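Local coordinates for putative uncharacterized protein (Staphylococcus aureus, PDB 3R2T) that is of unknown function but, as a superantigen-like member of the staphylococcal toxin family, probably acts outside the cell in immune evasion, at residues 205-209 with 220-224; 67-73 with 184-190; 151-157 with 169-175; 104-108 with 232-236. All blocks are in the same frame, centred on the assembly; numbering follows the deposited sequence. Where two conformers were deposited one is given.

Contact 1: residues 205-209 with 220-224; sequences DKGRI and EIDLS
Leu223 and Ile209 fill the tight side of this hairpin. The CD2 branch of Leu223 lies 3.7 Å from Ile209 CG1, the two side chains crossing at about a right angle, and helix 182-197 covers them through Ile189 and Arg190. Branched Ile209 and Ile221 suit extended strands and point to this same buried face; their backbones exchange two bonds, Ile221 N to Ile209 O at 2.9 Å and Ile209 N to Ile221 O at 3.0 Å. Two residues on, Leu223 N bonds Gly207 O almost straight (170°), from above the carbonyl plane. Gly207 adopts a backbone shape that a side chain would jam. The other face, with exposed Arg208 and Asp222, is polar and open to solvent. There Arg208 runs extended from CG to NE, and its NH1 meets Glu220 OE1 at 3.0 Å, in the guanidinium plane but above the carboxylate plane; Lys218 shares that oxygen. A water bridges Gly207 N and Asp222 OD1; aspartate's short side chain keeps OD1 near enough the backbone to accept also from Ser224 N (2.9 Å), an Asx turn. The hairpin forms one edge of the mixed beta-grasp sheet, which packs one face on helix 182-197.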
loop_
_atom_site.group_PDB
_atom_site.type_symbol
_atom_site.label_atom_id
_atom_site.label_comp_id
_atom_site.label_asym_id
_atom_site.label_seq_id
_atom_site.Cartn_x
_atom_site.Cartn_y
_atom_site.Cartn_z
ATOM N N ASP A 205 -8.663 26.582 -1.599
ATOM C CA ASP A 205 -8.334 25.409 -2.399
ATOM C C ASP A 205 -6.826 25.138 -2.474
ATOM O O ASP A 205 -6.378 23.991 -2.514
ATOM C CB ASP A 205 -8.871 25.695 -3.804
ATOM C CG ASP A 205 -9.028 24.459 -4.646
ATOM O OD1 ASP A 205 -9.774 24.543 -5.655
ATOM O OD2 ASP A 205 -8.451 23.407 -4.298
ATOM N N LYS A 206 -6.051 26.207 -2.518
ATOM C CA LYS A 206 -4.624 26.119 -2.635
ATOM C C LYS A 206 -4.027 26.863 -1.455
ATOM O O LYS A 206 -4.746 27.496 -0.692
ATOM C CB LYS A 206 -4.188 26.774 -3.949
ATOM C CG LYS A 206 -4.823 26.151 -5.194
ATOM C CD LYS A 206 -4.372 26.795 -6.496
ATOM C CE LYS A 206 -4.977 26.038 -7.683
ATOM N NZ LYS A 206 -4.613 26.610 -9.020
ATOM N N GLY A 207 -2.717 26.790 -1.314
ATOM C CA GLY A 207 -2.036 27.457 -0.223
ATOM C C GLY A 207 -0.907 26.630 0.360
ATOM O O GLY A 207 -0.416 25.684 -0.260
ATOM N N ARG A 208 -0.493 26.994 1.560
ATOM C CA ARG A 208 0.592 26.299 2.232
ATOM C C ARG A 208 0.565 26.474 3.732
ATOM O O ARG A 208 -0.038 27.414 4.250
ATOM C CB ARG A 208 1.943 26.832 1.750
ATOM C CG ARG A 208 2.123 28.333 1.984
ATOM C CD ARG A 208 3.572 28.780 1.738
ATOM N NE ARG A 208 3.739 30.234 1.823
ATOM C CZ ARG A 208 4.915 30.869 1.855
ATOM N NH1 ARG A 208 6.066 30.187 1.857
ATOM N NH2 ARG A 208 4.944 32.198 1.912
ATOM N N ILE A 209 1.255 25.556 4.407
ATOM C CA ILE A 209 1.431 25.586 5.836
ATOM C C ILE A 209 2.925 25.714 5.998
ATOM O O ILE A 209 3.671 24.956 5.373
ATOM C CB ILE A 209 1.008 24.269 6.518
ATOM C CG1 ILE A 209 -0.426 23.892 6.169
ATOM C CG2 ILE A 209 1.230 24.344 8.064
ATOM C CD1 ILE A 209 -0.783 22.483 6.634
ATOM N N GLU A 220 7.772 23.307 5.019
ATOM C CA GLU A 220 6.656 23.846 4.236
ATOM C C GLU A 220 5.855 22.713 3.582
ATOM O O GLU A 220 6.434 21.765 3.063
ATOM C CB GLU A 220 7.144 24.833 3.180
ATOM C CG GLU A 220 5.997 25.460 2.384
ATOM C CD GLU A 220 6.432 26.588 1.474
ATOM O OE1 GLU A 220 7.238 27.448 1.896
ATOM O OE2 GLU A 220 5.926 26.641 0.338
ATOM N N ILE A 221 4.528 22.839 3.611
ATOM C CA ILE A 221 3.628 21.854 3.036
ATOM C C ILE A 221 2.630 22.522 2.086
ATOM O O ILE A 221 2.000 23.490 2.437
ATOM C CB ILE A 221 2.809 21.130 4.136
ATOM C CG1 ILE A 221 3.748 20.465 5.164
ATOM C CG2 ILE A 221 1.867 20.046 3.493
ATOM C CD1 ILE A 221 3.043 20.078 6.481
ATOM N N ASP A 222 2.492 21.971 0.891
ATOM C CA ASP A 222 1.579 22.494 -0.098
ATOM C C ASP A 222 0.197 21.890 0.146
ATOM O O ASP A 222 0.044 20.671 0.237
ATOM C CB ASP A 222 2.115 22.114 -1.464
ATOM C CG ASP A 222 1.320 22.697 -2.618
ATOM O OD1 ASP A 222 0.229 23.293 -2.448
ATOM O OD2 ASP A 222 1.832 22.541 -3.729
ATOM N N LEU A 223 -0.808 22.743 0.268
ATOM C CA LEU A 223 -2.179 22.289 0.505
ATOM C C LEU A 223 -2.893 21.735 -0.738
ATOM O O LEU A 223 -4.010 21.219 -0.610
ATOM C CB LEU A 223 -3.026 23.437 1.065
ATOM C CG LEU A 223 -2.668 23.971 2.449
ATOM C CD1 LEU A 223 -3.541 25.171 2.780
ATOM C CD2 LEU A 223 -2.808 22.863 3.523
ATOM N N SER A 224 -2.275 21.838 -1.919
ATOM C CA SER A 224 -2.888 21.338 -3.180
ATOM C C SER A 224 -2.947 19.824 -3.287
ATOM O O SER A 224 -3.709 19.295 -4.094
ATOM C CB SER A 224 -2.107 21.842 -4.393
ATOM O OG SER A 224 -2.131 23.251 -4.429
HETATM O O HOH W 1 -1.122 25.276 -3.339
#

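Contact 2: residues 67-73 with 184-190; sequences YSGPSYE and ELDFKIR
Arg190 runs across one face of Tyr67, CD over the ring and guanidinium over the hydroxyl, its plane 9° from that of the ring, yet the hydroxyl bonds to a different residue. This is the seam between the two domains of the toxin fold, where the end of helix 57-68 and the start of the OB-fold strand 72-79 meet the central helix 182-197 of the beta-grasp domain. Arg190 CD sits 3.4 Å above the ring centroid in a CH-pi contact. Tyr67 OH donates to the syn lone pair of Asp186 OD1 at 2.6 Å, and the other oxygen, OD2, takes both NE and NH1 of Arg190 side-on. Asp186 probably balances the buried arginine while fixing its plane against the tyrosine. Phe187, with CG anti to its backbone N (chi1 -170°), sends its ring into the bend of residues 67-71, a buried place that suits an apolar ring. Its CD2 is 3.6 Å from Tyr67 CD1, its CE1 meets Ser71 CB, and Gly69 O lies at its edge. Toward the outside, long Lys188 joins two acids in a salt-bridge network, its NZ above both carboxylate planes, 3.1 Å from Glu184 OE2 and 2.8 Å from Glu73 OE2.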
loop_
_atom_site.group_PDB
_atom_site.type_symbol
_atom_site.label_atom_id
_atom_site.label_comp_id
_atom_site.label_asym_id
_atom_site.label_seq_id
_atom_site.Cartn_x
_atom_site.Cartn_y
_atom_site.Cartn_z
ATOM N N TYR A 67 -8.811 14.461 4.964
ATOM C CA TYR A 67 -8.473 15.357 6.081
ATOM C C TYR A 67 -9.644 15.651 7.029
ATOM O O TYR A 67 -9.422 16.186 8.116
ATOM C CB TYR A 67 -7.772 16.639 5.599
ATOM C CG TYR A 67 -6.355 16.393 5.172
ATOM C CD1 TYR A 67 -5.352 16.194 6.119
ATOM C CD2 TYR A 67 -5.989 16.376 3.829
ATOM C CE1 TYR A 67 -4.027 15.957 5.743
ATOM C CE2 TYR A 67 -4.662 16.144 3.446
ATOM C CZ TYR A 67 -3.687 15.934 4.402
ATOM O OH TYR A 67 -2.353 15.699 4.028
ATOM N N SER A 68 -10.871 15.309 6.624
ATOM C CA SER A 68 -12.027 15.486 7.500
ATOM C C SER A 68 -12.385 14.123 8.107
ATOM O O SER A 68 -13.279 14.030 8.941
ATOM C CB SER A 68 -13.235 16.056 6.753
ATOM O OG SER A 68 -13.713 15.143 5.785
ATOM N N GLY A 69 -11.668 13.075 7.700
ATOM C CA GLY A 69 -11.906 11.722 8.200
ATOM C C GLY A 69 -11.293 11.371 9.559
ATOM O O GLY A 69 -10.781 12.232 10.274
ATOM N N PRO A 70 -11.331 10.079 9.912
ATOM C CA PRO A 70 -10.819 9.617 11.197
ATOM C C PRO A 70 -9.303 9.627 11.333
ATOM O O PRO A 70 -8.601 9.499 10.349
ATOM C CB PRO A 70 -11.325 8.163 11.280
ATOM C CG PRO A 70 -12.035 7.871 9.979
ATOM C CD PRO A 70 -11.717 8.959 9.033
ATOM N N SER A 71 -8.831 9.841 12.561
ATOM C CA SER A 71 -7.415 9.790 12.903
ATOM C C SER A 71 -7.379 9.108 14.255
ATOM O O SER A 71 -8.410 9.011 14.914
ATOM C CB SER A 71 -6.767 11.178 12.977
ATOM O OG SER A 71 -7.348 11.973 13.989
ATOM N N TYR A 72 -6.207 8.648 14.678
ATOM C CA TYR A 72 -6.080 7.944 15.947
ATOM C C TYR A 72 -4.750 8.238 16.599
ATOM O O TYR A 72 -3.742 8.309 15.918
ATOM C CB TYR A 72 -6.150 6.433 15.702
ATOM C CG TYR A 72 -7.387 5.954 14.949
ATOM C CD1 TYR A 72 -8.466 5.389 15.615
ATOM C CD2 TYR A 72 -7.463 6.059 13.564
ATOM C CE1 TYR A 72 -9.607 4.941 14.906
ATOM C CE2 TYR A 72 -8.581 5.615 12.859
ATOM C CZ TYR A 72 -9.640 5.068 13.527
ATOM O OH TYR A 72 -10.730 4.646 12.799
ATOM N N GLU A 73 -4.749 8.385 17.916
ATOM C CA GLU A 73 -3.535 8.632 18.678
ATOM C C GLU A 73 -3.275 7.452 19.610
ATOM O O GLU A 73 -4.016 7.217 20.550
ATOM C CB GLU A 73 -3.653 9.913 19.493
ATOM C CG GLU A 73 -3.809 11.171 18.654
ATOM C CD GLU A 73 -4.045 12.398 19.498
ATOM O OE1 GLU A 73 -3.625 12.407 20.678
ATOM O OE2 GLU A 73 -4.658 13.356 18.980
ATOM N N GLU A 184 1.299 14.250 11.847
ATOM C CA GLU A 184 0.284 14.684 12.833
ATOM C C GLU A 184 -0.023 16.186 12.720
ATOM O O GLU A 184 -1.183 16.582 12.723
ATOM C CB GLU A 184 0.668 14.270 14.277
ATOM C CG GLU A 184 -0.229 14.866 15.355
ATOM C CD GLU A 184 -0.062 14.251 16.753
ATOM O OE1 GLU A 184 0.806 13.356 16.972
ATOM O OE2 GLU A 184 -0.828 14.678 17.646
ATOM N N LEU A 185 1.017 17.006 12.599
ATOM C CA LEU A 185 0.825 18.455 12.469
ATOM C C LEU A 185 0.055 18.766 11.199
ATOM O O LEU A 185 -0.893 19.514 11.225
ATOM C CB LEU A 185 2.162 19.173 12.432
ATOM C CG LEU A 185 2.986 19.101 13.706
ATOM C CD1 LEU A 185 4.288 19.866 13.532
ATOM C CD2 LEU A 185 2.212 19.659 14.880
ATOM N N ASP A 186 0.478 18.167 10.090
ATOM C CA ASP A 186 -0.172 18.343 8.794
ATOM C C ASP A 186 -1.659 18.025 8.821
ATOM O O ASP A 186 -2.473 18.794 8.314
ATOM C CB ASP A 186 0.476 17.414 7.775
ATOM C CG ASP A 186 -0.265 17.407 6.416
ATOM O OD1 ASP A 186 -0.772 16.332 6.038
ATOM O OD2 ASP A 186 -0.371 18.463 5.752
ATOM N N PHE A 187 -2.001 16.872 9.405
ATOM C CA PHE A 187 -3.370 16.406 9.459
ATOM C C PHE A 187 -4.238 17.272 10.368
ATOM O O PHE A 187 -5.365 17.654 9.993
ATOM C CB PHE A 187 -3.440 14.943 9.936
ATOM C CG PHE A 187 -4.822 14.324 9.788
ATOM C CD1 PHE A 187 -5.779 14.474 10.781
ATOM C CD2 PHE A 187 -5.160 13.625 8.635
ATOM C CE1 PHE A 187 -7.038 13.938 10.635
ATOM C CE2 PHE A 187 -6.422 13.083 8.473
ATOM C CZ PHE A 187 -7.368 13.230 9.469
ATOM N N LYS A 188 -3.727 17.578 11.558
ATOM C CA LYS A 188 -4.487 18.392 12.521
ATOM C C LYS A 188 -4.666 19.814 12.024
ATOM O O LYS A 188 -5.703 20.434 12.236
ATOM C CB LYS A 188 -3.790 18.413 13.894
ATOM C CG LYS A 188 -3.981 17.156 14.771
ATOM C CD LYS A 188 -3.113 17.287 16.035
ATOM C CE LYS A 188 -3.642 16.438 17.199
ATOM N NZ LYS A 188 -3.849 15.010 16.889
ATOM N N ILE A 189 -3.644 20.356 11.379
ATOM C CA ILE A 189 -3.784 21.696 10.887
ATOM C C ILE A 189 -4.845 21.689 9.781
ATOM O O ILE A 189 -5.777 22.456 9.849
ATOM C CB ILE A 189 -2.475 22.297 10.454
ATOM C CG1 ILE A 189 -1.605 22.545 11.676
ATOM C CG2 ILE A 189 -2.712 23.623 9.762
ATOM C CD1 ILE A 189 -0.141 22.915 11.334
ATOM N N ARG A 190 -4.761 20.789 8.810
ATOM C CA ARG A 190 -5.782 20.789 7.731
ATOM C C ARG A 190 -7.190 20.530 8.228
ATOM O O ARG A 190 -8.148 21.094 7.693
ATOM C CB ARG A 190 -5.463 19.795 6.611
ATOM C CG ARG A 190 -4.107 20.063 5.964
ATOM C CD ARG A 190 -3.982 19.400 4.634
ATOM N NE ARG A 190 -2.596 19.088 4.296
ATOM C CZ ARG A 190 -2.170 18.839 3.066
ATOM N NH1 ARG A 190 -0.888 18.529 2.843
ATOM N NH2 ARG A 190 -3.014 18.911 2.049
#

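Contact 3: residues 151-157 with 169-175; sequences LRTPNLL and IDEFFFI
Ile169 and Asp170 meet Leu157 where the first hairpin of the beta-grasp domain, strands 156-160 and 167-171, runs antiparallel; Leu157 CA lies 3.7 Å from Ile169 O. Asp170, an acid suited to its exposed face, touches Leu157 CD1 with OD1. Glu171 N then gives a short, nearly straight bond to Leu156 O (2.7 Å). Its CB packs on Leu156 CD2, but bending at chi2 (-71°) carries the carboxylate away to Lys196 and Tyr197 of helix 182-197. After Glu171 the strands separate, and a water enters that accepts from Phe173 N and lies within bonding distance of Pro154 O and Glu171 O; Pro154, lacking an N-H, cannot donate a strand bond here. Phe172 lays CE1 against Thr153 CG2 on the outer side. Phe173 turns inward: its CB is 3.9 Å from Leu156 CB, and its ring continues to Ile189 of helix 182-197, so a large aromatic suits the buried place. Phe174 returns to the outside, with Leu151 CD1 at its ring edge. Ile175 restores pairing with Arg152 through Ile175 N to Arg152 O, 3.0 Å, while branched Ile175 reaches inward until its CD1 lies 4.0 Å from Pro154 CG.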
loop_
_atom_site.group_PDB
_atom_site.type_symbol
_atom_site.label_atom_id
_atom_site.label_comp_id
_atom_site.label_asym_id
_atom_site.label_seq_id
_atom_site.Cartn_x
_atom_site.Cartn_y
_atom_site.Cartn_z
ATOM N N LEU A 151 3.974 20.822 27.398
ATOM C CA LEU A 151 2.921 21.460 26.616
ATOM C C LEU A 151 3.416 22.727 25.908
ATOM O O LEU A 151 3.990 23.617 26.549
ATOM C CB LEU A 151 1.769 21.843 27.550
ATOM C CG LEU A 151 0.622 22.675 26.982
ATOM C CD1 LEU A 151 -0.031 21.971 25.796
ATOM C CD2 LEU A 151 -0.398 22.979 28.083
ATOM N N ARG A 152 3.173 22.804 24.599
ATOM C CA ARG A 152 3.542 23.964 23.791
ATOM C C ARG A 152 2.314 24.534 23.082
ATOM O O ARG A 152 1.468 23.783 22.575
ATOM C CB ARG A 152 4.573 23.577 22.737
ATOM C CG ARG A 152 5.824 22.924 23.301
ATOM C CD ARG A 152 6.560 23.815 24.279
ATOM N NE ARG A 152 7.576 23.050 24.991
ATOM C CZ ARG A 152 8.325 23.525 25.984
ATOM N NH1 ARG A 152 8.176 24.783 26.387
ATOM N NH2 ARG A 152 9.233 22.733 26.579
ATOM N N THR A 153 2.228 25.860 23.045
ATOM C CA THR A 153 1.126 26.547 22.369
ATOM C C THR A 153 1.649 27.633 21.431
ATOM O O THR A 153 1.443 28.825 21.645
ATOM C CB THR A 153 0.110 27.146 23.355
ATOM O OG1 THR A 153 0.800 27.953 24.302
ATOM C CG2 THR A 153 -0.628 26.062 24.069
ATOM N N PRO A 154 2.340 27.220 20.381
ATOM C CA PRO A 154 2.812 28.215 19.438
ATOM C C PRO A 154 1.627 28.814 18.674
ATOM O O PRO A 154 0.604 28.138 18.482
ATOM C CB PRO A 154 3.678 27.392 18.489
ATOM C CG PRO A 154 3.025 26.005 18.522
ATOM C CD PRO A 154 2.623 25.838 19.943
ATOM N N ASN A 155 1.740 30.078 18.255
ATOM C CA ASN A 155 0.656 30.712 17.516
ATOM C C ASN A 155 0.495 30.058 16.162
ATOM O O ASN A 155 1.475 29.675 15.521
ATOM C CB ASN A 155 0.894 32.212 17.296
ATOM C CG ASN A 155 -0.310 32.911 16.620
ATOM O OD1 ASN A 155 -1.461 32.544 16.850
ATOM N ND2 ASN A 155 -0.036 33.924 15.804
ATOM N N LEU A 156 -0.761 29.908 15.761
ATOM C CA LEU A 156 -1.130 29.374 14.464
ATOM C C LEU A 156 -1.738 30.622 13.811
ATOM O O LEU A 156 -2.762 31.117 14.260
ATOM C CB LEU A 156 -2.175 28.269 14.568
ATOM C CG LEU A 156 -2.836 27.817 13.254
ATOM C CD1 LEU A 156 -1.823 27.357 12.224
ATOM C CD2 LEU A 156 -3.846 26.713 13.516
ATOM N N LEU A 157 -1.072 31.178 12.808
ATOM C CA LEU A 157 -1.579 32.349 12.127
ATOM C C LEU A 157 -2.166 31.908 10.801
ATOM O O LEU A 157 -1.468 31.326 9.971
ATOM C CB LEU A 157 -0.457 33.352 11.894
ATOM C CG LEU A 157 -0.847 34.630 11.155
ATOM C CD1 LEU A 157 -1.904 35.410 11.923
ATOM C CD2 LEU A 157 0.406 35.489 10.930
ATOM N N ILE A 169 -5.875 35.918 11.113
ATOM C CA ILE A 169 -6.472 35.393 12.345
ATOM C C ILE A 169 -5.557 34.472 13.175
ATOM O O ILE A 169 -5.019 33.486 12.658
ATOM C CB ILE A 169 -7.780 34.597 11.996
ATOM C CG1 ILE A 169 -8.721 35.463 11.135
ATOM C CG2 ILE A 169 -8.491 34.095 13.264
ATOM C CD1 ILE A 169 -10.144 34.862 10.889
ATOM N N ASP A 170 -5.402 34.797 14.464
ATOM C CA ASP A 170 -4.614 33.977 15.392
ATOM C C ASP A 170 -5.483 32.857 15.879
ATOM O O ASP A 170 -6.522 33.105 16.462
ATOM C CB ASP A 170 -4.161 34.762 16.618
ATOM C CG ASP A 170 -3.118 35.778 16.297
ATOM O OD1 ASP A 170 -2.629 35.763 15.151
ATOM O OD2 ASP A 170 -2.771 36.586 17.194
ATOM N N GLU A 171 -5.061 31.625 15.628
ATOM C CA GLU A 171 -5.810 30.453 16.056
ATOM C C GLU A 171 -5.065 29.779 17.178
ATOM O O GLU A 171 -3.834 29.680 17.141
ATOM C CB GLU A 171 -5.967 29.460 14.892
ATOM C CG GLU A 171 -6.929 29.890 13.782
ATOM C CD GLU A 171 -8.410 29.849 14.207
ATOM O OE1 GLU A 171 -8.747 29.193 15.222
ATOM O OE2 GLU A 171 -9.243 30.465 13.513
ATOM N N PHE A 172 -5.793 29.324 18.191
ATOM C CA PHE A 172 -5.164 28.587 19.291
ATOM C C PHE A 172 -4.769 27.212 18.752
ATOM O O PHE A 172 -5.540 26.593 18.025
ATOM C CB PHE A 172 -6.114 28.419 20.483
ATOM C CG PHE A 172 -5.518 27.618 21.599
ATOM C CD1 PHE A 172 -4.594 28.197 22.462
ATOM C CD2 PHE A 172 -5.861 26.280 21.779
ATOM C CE1 PHE A 172 -4.022 27.465 23.492
ATOM C CE2 PHE A 172 -5.292 25.532 22.810
ATOM C CZ PHE A 172 -4.372 26.126 23.669
ATOM N N PHE A 173 -3.568 26.749 19.076
ATOM C CA PHE A 173 -3.112 25.440 18.634
ATOM C C PHE A 173 -2.224 24.925 19.745
ATOM O O PHE A 173 -1.467 25.686 20.337
ATOM C CB PHE A 173 -2.322 25.552 17.330
ATOM C CG PHE A 173 -2.108 24.238 16.626
ATOM C CD1 PHE A 173 -0.870 23.613 16.631
ATOM C CD2 PHE A 173 -3.162 23.626 15.951
ATOM C CE1 PHE A 173 -0.687 22.405 15.966
ATOM C CE2 PHE A 173 -2.993 22.417 15.289
ATOM C CZ PHE A 173 -1.778 21.804 15.290
ATOM N N PHE A 174 -2.333 23.650 20.064
ATOM C CA PHE A 174 -1.505 23.094 21.112
ATOM C C PHE A 174 -0.947 21.766 20.647
ATOM O O PHE A 174 -1.593 21.015 19.907
ATOM C CB PHE A 174 -2.290 22.918 22.419
ATOM C CG PHE A 174 -3.189 21.718 22.428
ATOM C CD1 PHE A 174 -2.878 20.610 23.213
ATOM C CD2 PHE A 174 -4.324 21.677 21.636
ATOM C CE1 PHE A 174 -3.696 19.487 23.221
ATOM C CE2 PHE A 174 -5.143 20.555 21.635
ATOM C CZ PHE A 174 -4.828 19.458 22.434
ATOM N N ILE A 175 0.274 21.510 21.083
ATOM C CA ILE A 175 0.975 20.297 20.769
ATOM C C ILE A 175 1.250 19.626 22.098
ATOM O O ILE A 175 1.869 20.198 22.980
ATOM C CB ILE A 175 2.272 20.612 20.007
ATOM C CG1 ILE A 175 1.931 21.407 18.728
ATOM C CG2 ILE A 175 3.049 19.315 19.700
ATOM C CD1 ILE A 175 3.118 22.005 18.038
HETATM O O HOH W 2 -2.016 28.964 19.697
HETATM O O HOH W 3 -2.761 31.389 18.638
#

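Contact 4: residues 104-108 with 232-236; sequences LGKDE and MADVI
Ala233 CB meets the turn 105-108 by van der Waals contact, pressing on the carboxylate of Asp107 with OD2 at 3.4 Å and CG at 3.5 Å. The same methyl lies 3.8 Å from Lys106 N and 4.2 Å from Gly105 CA. Small residues suit both sides: the single methyl of Ala233 points toward the turn, and Gly105 opposite it has no side chain to add, so the two backbones come within 5.4 Å, CA to CA.

The charged contribution is loose. Lys106 crosses over Asp234 at the exposed side, and its CE, not NZ, comes closest to Asp234 OD1, at 3.1 Å; the salt bridge from NZ to OD1 is long, 3.7 Å. A long lysine suits this exposed place, where its aliphatic part crosses the acid.

The pairing joins the two domains of the toxin fold, since the turn follows strand 99-102 of the OB-fold barrel and 232-236 includes the start of strand 235-237 of the beta-grasp domain.

Hydrogen bonding across the gap goes through water. One molecule accepts from Lys106 N and donates to Asp234 OD1, at 2.6 Å from that oxygen, the same atom that faces the lysine.

The turn is of type I, from Gly105 to Glu108, with a weak closing bond from Glu108 N to Gly105 O. Asp107, its CG set between backbone N and carbonyl carbon (chi1 55°), folds back so that OD1 accepts from Gly105 N on the syn side. Asp107 OD2, the oxygen against Ala233, is also hydrogen-bonded to Ser137 OG of strand 133-141.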
loop_
_atom_site.group_PDB
_atom_site.type_symbol
_atom_site.label_atom_id
_atom_site.label_comp_id
_atom_site.label_asym_id
_atom_site.label_seq_id
_atom_site.Cartn_x
_atom_site.Cartn_y
_atom_site.Cartn_z
ATOM N N LEU A 104 7.404 3.950 5.489
ATOM C CA LEU A 104 7.793 4.368 4.130
ATOM C C LEU A 104 8.789 5.527 3.969
ATOM O O LEU A 104 9.146 5.854 2.842
ATOM C CB LEU A 104 6.530 4.709 3.306
ATOM C CG LEU A 104 5.416 3.655 3.188
ATOM C CD1 LEU A 104 4.412 4.074 2.087
ATOM C CD2 LEU A 104 5.940 2.247 2.880
ATOM N N GLY A 105 9.247 6.154 5.042
ATOM C CA GLY A 105 10.181 7.284 4.895
ATOM C C GLY A 105 11.518 7.036 5.563
ATOM O O GLY A 105 12.169 6.052 5.278
ATOM N N LYS A 106 11.919 7.937 6.457
ATOM C CA LYS A 106 13.187 7.793 7.194
ATOM C C LYS A 106 13.098 6.662 8.211
ATOM O O LYS A 106 14.106 6.262 8.793
ATOM C CB LYS A 106 13.532 9.069 7.976
ATOM C CG LYS A 106 13.635 10.331 7.149
ATOM C CD LYS A 106 14.171 11.486 8.001
ATOM C CE LYS A 106 13.993 12.830 7.299
ATOM N NZ LYS A 106 14.359 12.796 5.868
ATOM N N ASP A 107 11.886 6.156 8.430
ATOM C CA ASP A 107 11.656 5.091 9.406
ATOM C C ASP A 107 11.801 3.681 8.825
ATOM O O ASP A 107 11.810 2.694 9.571
ATOM C CB ASP A 107 10.268 5.269 10.031
ATOM C CG ASP A 107 9.146 5.334 8.984
ATOM O OD1 ASP A 107 9.435 5.166 7.785
ATOM O OD2 ASP A 107 7.982 5.567 9.367
ATOM N N GLU A 108 11.951 3.597 7.507
ATOM C CA GLU A 108 12.035 2.310 6.791
ATOM C C GLU A 108 12.844 1.189 7.468
ATOM O O GLU A 108 12.378 0.054 7.536
ATOM C CB GLU A 108 12.524 2.537 5.352
ATOM C CG GLU A 108 12.553 1.257 4.469
ATOM C CD GLU A 108 12.951 1.521 3.006
ATOM O OE1 GLU A 108 13.067 2.699 2.601
ATOM O OE2 GLU A 108 13.141 0.536 2.255
ATOM N N MET A 232 6.026 11.673 5.986
ATOM C CA MET A 232 5.229 11.377 7.165
ATOM C C MET A 232 6.011 10.792 8.339
ATOM O O MET A 232 5.466 10.652 9.436
ATOM C CB MET A 232 4.075 10.482 6.774
ATOM C CG MET A 232 3.065 11.182 5.891
ATOM S SD MET A 232 1.807 10.018 5.365
ATOM C CE MET A 232 0.662 11.142 4.512
ATOM N N ALA A 233 7.274 10.444 8.113
ATOM C CA ALA A 233 8.117 9.929 9.173
ATOM C C ALA A 233 8.990 11.032 9.769
ATOM O O ALA A 233 9.674 10.769 10.741
ATOM C CB ALA A 233 8.996 8.780 8.671
ATOM N N ASP A 234 8.978 12.246 9.201
ATOM C CA ASP A 234 9.799 13.357 9.741
ATOM C C ASP A 234 9.276 13.759 11.109
ATOM O O ASP A 234 8.078 13.903 11.296
ATOM C CB ASP A 234 9.805 14.586 8.829
ATOM C CG ASP A 234 10.579 14.373 7.537
ATOM O OD1 ASP A 234 10.932 13.221 7.190
ATOM O OD2 ASP A 234 10.837 15.387 6.850
ATOM N N VAL A 235 10.184 13.954 12.058
ATOM C CA VAL A 235 9.805 14.276 13.418
ATOM C C VAL A 235 10.385 15.616 13.800
ATOM O O VAL A 235 11.521 15.937 13.452
ATOM C CB VAL A 235 10.279 13.172 14.410
ATOM C CG1 VAL A 235 9.709 11.804 14.001
ATOM C CG2 VAL A 235 11.834 13.093 14.481
ATOM N N ILE A 236 9.588 16.386 14.534
ATOM C CA ILE A 236 9.942 17.720 14.976
ATOM C C ILE A 236 9.890 17.883 16.504
ATOM O O ILE A 236 8.950 17.405 17.172
ATOM C CB ILE A 236 8.939 18.707 14.354
ATOM C CG1 ILE A 236 8.922 18.545 12.824
ATOM C CG2 ILE A 236 9.269 20.123 14.722
ATOM C CD1 ILE A 236 7.825 19.368 12.155
HETATM O O HOH W 4 10.419 10.793 6.426
#

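From the N terminus, the chain first passes residues 67-73, from the end of helix 57-68 to the start of strand 72-79, and then the turn 104-108. Their partners come later, in the beta-grasp domain. Contact 3 closes first, a local hairpin formed by 151-157 and 169-175, lying within the spans of contacts 2 and 4. Helix 182-197 then closes contact 2, and its Leu185 and Ile189 pack on Phe173 of contact 3. Contact 1 follows, with Ile221 against Arg190 and Asp186. Last, 232-236 closes contact 4, which crosses contact 2 and encloses contact 1. Contacts 2 and 4 join the domains; contacts 1 and 3 belong to hairpins at the two edges of one sheet, joined through strand 241-248.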